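Local coordinates for protein pseudopodium-enriched atypical kinase 1 (Homo sapiens, PDB 6BHC) that is a pseudokinase with an unusual catalytic cleft and a novel mode of dimerisation, and probably acts in signalling as a scaffold rather than an enzyme, at residues V180-L185 with S405-L410; W355-D360 with A412-F417. The protein carries 1 engineered substitution. All blocks are in the same frame, centred on the assembly; numbering follows the deposited sequence.

From the N terminus, the chain first supplies 180-185, on helix 173-194 of the kinase fold, then 355-360 just after helix 343-354, and last 405-410 and 412-417, both on helix 406-417. Interaction 1 closes a long loop of 219 residues between 180-185 and 405-410; interaction 2 closes a shorter, largely helical one of 51 residues. The two loops cross rather than nest, because 355-360 lies inside the first and 412-417 beyond its end. With centres about 12 Å apart, the contacts adjoin at Trp355, whose ring reaches Leu182, Leu185 and Leu410. Together they dock the start and the later turns of helix 406-417 on the kinase fold.

Interaction 1: V180-L185 with S405-L410; sequences VCLLLL and SLEDWL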
loop_
_atom_site.group_PDB
_atom_site.type_symbol
_atom_site.label_atom_id
_atom_site.label_comp_id
_atom_site.label_asym_id
_atom_site.label_seq_id
_atom_site.Cartn_x
_atom_site.Cartn_y
_atom_site.Cartn_z
ATOM N N VAL A 180 11.751 -4.729 24.732
ATOM C CA VAL A 180 13.151 -4.467 25.051
ATOM C C VAL A 180 14.006 -4.543 23.792
ATOM O O VAL A 180 14.858 -3.681 23.552
ATOM C CB VAL A 180 13.640 -5.440 26.140
ATOM C CG1 VAL A 180 15.153 -5.380 26.275
ATOM C CG2 VAL A 180 12.978 -5.115 27.468
ATOM N N CYS A 181 13.777 -5.564 22.958
ATOM C CA CYS A 181 14.520 -5.674 21.705
ATOM C C CYS A 181 14.251 -4.483 20.793
ATOM O O CYS A 181 15.159 -4.001 20.107
ATOM C CB CYS A 181 14.169 -6.981 20.993
ATOM S SG CYS A 181 14.750 -8.480 21.825
ATOM N N LEU A 182 13.008 -3.995 20.771
ATOM C CA LEU A 182 12.676 -2.864 19.909
ATOM C C LEU A 182 13.339 -1.582 20.395
ATOM O O LEU A 182 13.792 -0.767 19.582
ATOM C CB LEU A 182 11.160 -2.694 19.828
ATOM C CG LEU A 182 10.452 -3.623 18.842
ATOM C CD1 LEU A 182 8.944 -3.546 19.014
ATOM C CD2 LEU A 182 10.849 -3.279 17.411
ATOM N N LEU A 183 13.402 -1.379 21.713
ATOM C CA LEU A 183 14.105 -0.214 22.239
ATOM C C LEU A 183 15.607 -0.329 22.010
ATOM O O LEU A 183 16.262 0.652 21.641
ATOM C CB LEU A 183 13.800 -0.037 23.727
ATOM C CG LEU A 183 12.343 0.266 24.080
ATOM C CD1 LEU A 183 12.197 0.541 25.570
ATOM C CD2 LEU A 183 11.821 1.435 23.257
ATOM N N LEU A 184 16.169 -1.522 22.220
ATOM C CA LEU A 184 17.596 -1.716 21.986
ATOM C C LEU A 184 17.948 -1.537 20.517
ATOM O O LEU A 184 19.040 -1.051 20.195
ATOM C CB LEU A 184 18.024 -3.102 22.472
ATOM C CG LEU A 184 18.038 -3.332 23.987
ATOM C CD1 LEU A 184 18.322 -4.794 24.308
ATOM C CD2 LEU A 184 19.058 -2.425 24.660
ATOM N N LEU A 185 17.041 -1.920 19.615
ATOM C CA LEU A 185 17.283 -1.730 18.188
ATOM C C LEU A 185 17.372 -0.250 17.837
ATOM O O LEU A 185 18.223 0.156 17.037
ATOM C CB LEU A 185 16.180 -2.410 17.378
ATOM C CG LEU A 185 16.335 -2.370 15.859
ATOM C CD1 LEU A 185 17.632 -3.038 15.457
ATOM C CD2 LEU A 185 15.153 -3.039 15.177
ATOM N N SER A 405 3.158 1.684 11.321
ATOM C CA SER A 405 3.695 1.711 12.671
ATOM C C SER A 405 5.218 1.792 12.635
ATOM O O SER A 405 5.858 1.594 11.598
ATOM C CB SER A 405 3.248 0.477 13.452
ATOM O OG SER A 405 3.876 -0.691 12.951
ATOM N N LEU A 406 5.798 2.088 13.798
ATOM C CA LEU A 406 7.251 2.166 13.901
ATOM C C LEU A 406 7.898 0.821 13.599
ATOM O O LEU A 406 8.957 0.762 12.963
ATOM C CB LEU A 406 7.646 2.659 15.292
ATOM C CG LEU A 406 9.142 2.699 15.605
ATOM C CD1 LEU A 406 9.871 3.595 14.618
ATOM C CD2 LEU A 406 9.368 3.167 17.033
ATOM N N GLU A 407 7.268 -0.272 14.036
ATOM C CA GLU A 407 7.834 -1.595 13.797
ATOM C C GLU A 407 7.831 -1.951 12.315
ATOM O O GLU A 407 8.732 -2.659 11.850
ATOM C CB GLU A 407 7.071 -2.649 14.601
ATOM C CG GLU A 407 7.755 -4.007 14.636
ATOM C CD GLU A 407 7.032 -5.007 15.513
ATOM O OE1 GLU A 407 7.066 -6.213 15.190
ATOM O OE2 GLU A 407 6.429 -4.589 16.525
ATOM N N ASP A 408 6.838 -1.473 11.560
ATOM C CA ASP A 408 6.813 -1.734 10.124
ATOM C C ASP A 408 7.995 -1.075 9.427
ATOM O O ASP A 408 8.621 -1.674 8.544
ATOM C CB ASP A 408 5.498 -1.240 9.519
ATOM C CG ASP A 408 4.286 -1.912 10.128
ATOM O OD1 ASP A 408 4.411 -3.066 10.590
ATOM O OD2 ASP A 408 3.205 -1.285 10.138
ATOM N N TRP A 409 8.307 0.165 9.805
ATOM C CA TRP A 409 9.465 0.849 9.242
ATOM C C TRP A 409 10.752 0.096 9.561
ATOM O O TRP A 409 11.565 -0.173 8.670
ATOM C CB TRP A 409 9.519 2.283 9.772
ATOM C CG TRP A 409 10.746 3.055 9.388
ATOM C CD1 TRP A 409 11.553 2.844 8.305
ATOM C CD2 TRP A 409 11.306 4.167 10.094
ATOM N NE1 TRP A 409 12.580 3.756 8.295
ATOM C CE2 TRP A 409 12.452 4.579 9.384
ATOM C CE3 TRP A 409 10.952 4.855 11.259
ATOM C CZ2 TRP A 409 13.243 5.648 9.800
ATOM C CZ3 TRP A 409 11.737 5.916 11.669
ATOM C CH2 TRP A 409 12.869 6.302 10.941
ATOM N N LEU A 410 10.945 -0.264 10.833
ATOM C CA LEU A 410 12.166 -0.961 11.227
ATOM C C LEU A 410 12.284 -2.311 10.529
ATOM O O LEU A 410 13.387 -2.731 10.157
ATOM C CB LEU A 410 12.202 -1.130 12.746
ATOM C CG LEU A 410 12.112 0.166 13.560
ATOM C CD1 LEU A 410 12.144 -0.114 15.055
ATOM C CD2 LEU A 410 13.225 1.127 13.169
#
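Leu182 reaches from helix 180-185 to Glu407 and Leu410 on helix 406-410. Its CB points at that helix, and CG stands anti to the carbonyl carbon (chi1 -81°), which carries the fork outward across the gap. There the branches part company: CD1 lies 3.7 Å from Glu407 OE2, a van der Waals contact with a carboxylate oxygen, while CD2 rests 4.2 Å from Leu410 CD1. The same Leu410 methyl meets Leu185 CD2 at 4.2 Å, the two side chains passing in opposite directions, so one methyl joins leucines from successive helical turns. Glu407, extended beyond CG, crosses Leu182 at about a right angle; its OE1 forms a salt bridge with Arg178. A capping box starts the second helix: Ser405 N donates to Asp408 OD2 (3.2 Å, 161°), and Asp408 N returns a weak bond to Ser405 OG. The axes of the short segments 180-185 and 406-410 cross at 59°, 11.9 Å apart at closest, a spacing spanned by leucine tips, with the Trp355 ring packed against Leu185 and Leu410. Helix 173-194, αE of protein kinases, also packs on helix 277-289 through Leu184 and on helix 343-354 through Leu185, while Asp408 reaches helix 371-396.

Interaction 2: W355-D360 with A412-F417; sequences WGPRED and AQYLAF
Tyr414 turns the edge of its ring to the backbone of Gly356, with Trp355 and Pro357 completing the first shell. The closest approach is at the phenol end, where Tyr414 OH sits 3.3 Å from Gly356 CA. That CA carbon lies in the ring plane and is also 3.6 Å from Tyr414 CE2. Having no CB, Gly356 lets the hydroxyl come this near. Further back along the ring, Tyr414 CD2 meets Trp355 CE3 at 3.8 Å, the two side chains passing in opposite senses. Pro357 CD adds a contact of 3.8 Å with Tyr414 OH. Tyr414 gets there with CG anti to the backbone N (chi1 176°), a setting that stretches the ring off the helix toward 355-357. The contact packs the later turns of helix 406-417 against the link between helices 343-354 and 359-367. In the next shell, Trp355 is the first residue to leave helix 343-354; its NE1 makes a weak hydrogen bond to Glu407 OE1. Arg358 folds back, donating from NH1 and NH2 to the carbonyls of Leu354 and Leu353, with Gly356 O 3.6 Å above its guanidinium plane, consistent with fixing the turn that carries Gly356. Pro357 also touches Trp381 of helix 371-396. With an alanine here in place of Tyr414, Gly356 CA and Pro357 CD would probably lose the hydroxyl they pack against, and a gap would open beside the Trp355 ring. No hydrogen bond crosses between the two segments, so their buried fit rests largely on close packing, while Trp355 NE1 and Arg358 find their bonds outside them.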
loop_
_atom_site.group_PDB
_atom_site.type_symbol
_atom_site.label_atom_id
_atom_site.label_comp_id
_atom_site.label_asym_id
_atom_site.label_seq_id
_atom_site.Cartn_x
_atom_site.Cartn_y
_atom_site.Cartn_z
ATOM N N TRP A 355 12.605 -10.277 13.836
ATOM C CA TRP A 355 12.026 -10.813 12.611
ATOM C C TRP A 355 12.895 -11.841 11.908
ATOM O O TRP A 355 12.354 -12.649 11.141
ATOM C CB TRP A 355 11.730 -9.686 11.612
ATOM C CG TRP A 355 11.063 -8.503 12.222
ATOM C CD1 TRP A 355 9.738 -8.372 12.518
ATOM C CD2 TRP A 355 11.687 -7.274 12.607
ATOM N NE1 TRP A 355 9.499 -7.135 13.070
ATOM C CE2 TRP A 355 10.680 -6.443 13.134
ATOM C CE3 TRP A 355 13.001 -6.797 12.561
ATOM C CZ2 TRP A 355 10.944 -5.162 13.612
ATOM C CZ3 TRP A 355 13.262 -5.524 13.035
ATOM C CH2 TRP A 355 12.238 -4.722 13.553
ATOM N N GLY A 356 14.210 -11.842 12.135
ATOM C CA GLY A 356 15.139 -12.661 11.386
ATOM C C GLY A 356 14.896 -14.144 11.557
ATOM O O GLY A 356 13.993 -14.568 12.284
ATOM N N PRO A 357 15.707 -14.962 10.886
ATOM C CA PRO A 357 15.470 -16.412 10.907
ATOM C C PRO A 357 15.502 -16.964 12.323
ATOM O O PRO A 357 16.326 -16.567 13.150
ATOM C CB PRO A 357 16.611 -16.975 10.051
ATOM C CG PRO A 357 17.654 -15.913 10.040
ATOM C CD PRO A 357 16.918 -14.609 10.126
ATOM N N ARG A 358 14.578 -17.882 12.598
ATOM C CA ARG A 358 14.423 -18.446 13.929
ATOM C C ARG A 358 15.403 -19.598 14.136
ATOM O O ARG A 358 16.133 -20.004 13.227
ATOM C CB ARG A 358 12.986 -18.913 14.141
ATOM C CG ARG A 358 11.935 -17.878 13.785
ATOM C CD ARG A 358 12.045 -16.648 14.666
ATOM N NE ARG A 358 11.089 -15.618 14.271
ATOM C CZ ARG A 358 10.971 -14.439 14.872
ATOM N NH1 ARG A 358 10.074 -13.562 14.443
ATOM N NH2 ARG A 358 11.750 -14.138 15.902
ATOM N N GLU A 359 15.407 -20.138 15.357
ATOM C CA GLU A 359 16.267 -21.273 15.670
ATOM C C GLU A 359 15.883 -22.521 14.886
ATOM O O GLU A 359 16.702 -23.439 14.768
ATOM C CB GLU A 359 16.230 -21.560 17.172
ATOM C CG GLU A 359 16.718 -20.403 18.035
ATOM C CD GLU A 359 16.636 -20.702 19.522
ATOM O OE1 GLU A 359 16.129 -21.784 19.886
ATOM O OE2 GLU A 359 17.081 -19.856 20.326
ATOM N N ASP A 360 14.661 -22.578 14.350
ATOM C CA ASP A 360 14.279 -23.703 13.501
ATOM C C ASP A 360 15.133 -23.750 12.240
ATOM O O ASP A 360 15.527 -24.831 11.786
ATOM C CB ASP A 360 12.796 -23.613 13.144
ATOM C CG ASP A 360 11.901 -23.598 14.368
ATOM O OD1 ASP A 360 12.295 -24.175 15.403
ATOM O OD2 ASP A 360 10.801 -23.010 14.293
ATOM N N ALA A 412 11.074 -3.014 7.542
ATOM C CA ALA A 412 11.467 -2.710 6.171
ATOM C C ALA A 412 12.951 -2.375 6.083
ATOM O O ALA A 412 13.616 -2.753 5.113
ATOM C CB ALA A 412 10.622 -1.561 5.621
ATOM N N GLN A 413 13.486 -1.662 7.080
ATOM C CA GLN A 413 14.917 -1.371 7.097
ATOM C C GLN A 413 15.736 -2.652 7.119
ATOM O O GLN A 413 16.758 -2.762 6.433
ATOM C CB GLN A 413 15.276 -0.509 8.307
ATOM C CG GLN A 413 14.871 0.948 8.214
ATOM C CD GLN A 413 15.491 1.786 9.320
ATOM O OE1 GLN A 413 15.288 2.999 9.383
ATOM N NE2 GLN A 413 16.254 1.141 10.196
ATOM N N TYR A 414 15.296 -3.632 7.908
ATOM C CA TYR A 414 16.034 -4.880 8.046
ATOM C C TYR A 414 16.077 -5.645 6.729
ATOM O O TYR A 414 17.155 -5.956 6.210
ATOM C CB TYR A 414 15.393 -5.714 9.154
ATOM C CG TYR A 414 15.982 -7.087 9.358
ATOM C CD1 TYR A 414 17.350 -7.311 9.244
ATOM C CD2 TYR A 414 15.168 -8.157 9.698
ATOM C CE1 TYR A 414 17.882 -8.571 9.446
ATOM C CE2 TYR A 414 15.688 -9.413 9.904
ATOM C CZ TYR A 414 17.042 -9.616 9.778
ATOM O OH TYR A 414 17.550 -10.877 9.989
ATOM N N LEU A 415 14.906 -5.942 6.160
ATOM C CA LEU A 415 14.852 -6.784 4.969
ATOM C C LEU A 415 15.416 -6.085 3.738
ATOM O O LEU A 415 15.891 -6.755 2.814
ATOM C CB LEU A 415 13.415 -7.232 4.709
ATOM C CG LEU A 415 12.794 -8.073 5.825
ATOM C CD1 LEU A 415 11.413 -8.563 5.428
ATOM C CD2 LEU A 415 13.704 -9.240 6.177
ATOM N N ALA A 416 15.377 -4.751 3.701
ATOM C CA ALA A 416 15.850 -4.039 2.517
ATOM C C ALA A 416 17.366 -4.110 2.389
ATOM O O ALA A 416 17.896 -4.217 1.277
ATOM C CB ALA A 416 15.389 -2.584 2.556
ATOM N N PHE A 417 18.081 -4.053 3.513
ATOM C CA PHE A 417 19.534 -3.983 3.500
ATOM C C PHE A 417 20.219 -5.273 3.926
ATOM O O PHE A 417 21.449 -5.353 3.846
ATOM C CB PHE A 417 20.013 -2.833 4.398
ATOM C CG PHE A 417 19.646 -1.474 3.881
ATOM C CD1 PHE A 417 18.426 -0.900 4.201
ATOM C CD2 PHE A 417 20.520 -0.773 3.068
ATOM C CE1 PHE A 417 18.086 0.351 3.720
ATOM C CE2 PHE A 417 20.186 0.478 2.584
ATOM C CZ PHE A 417 18.967 1.040 2.910
#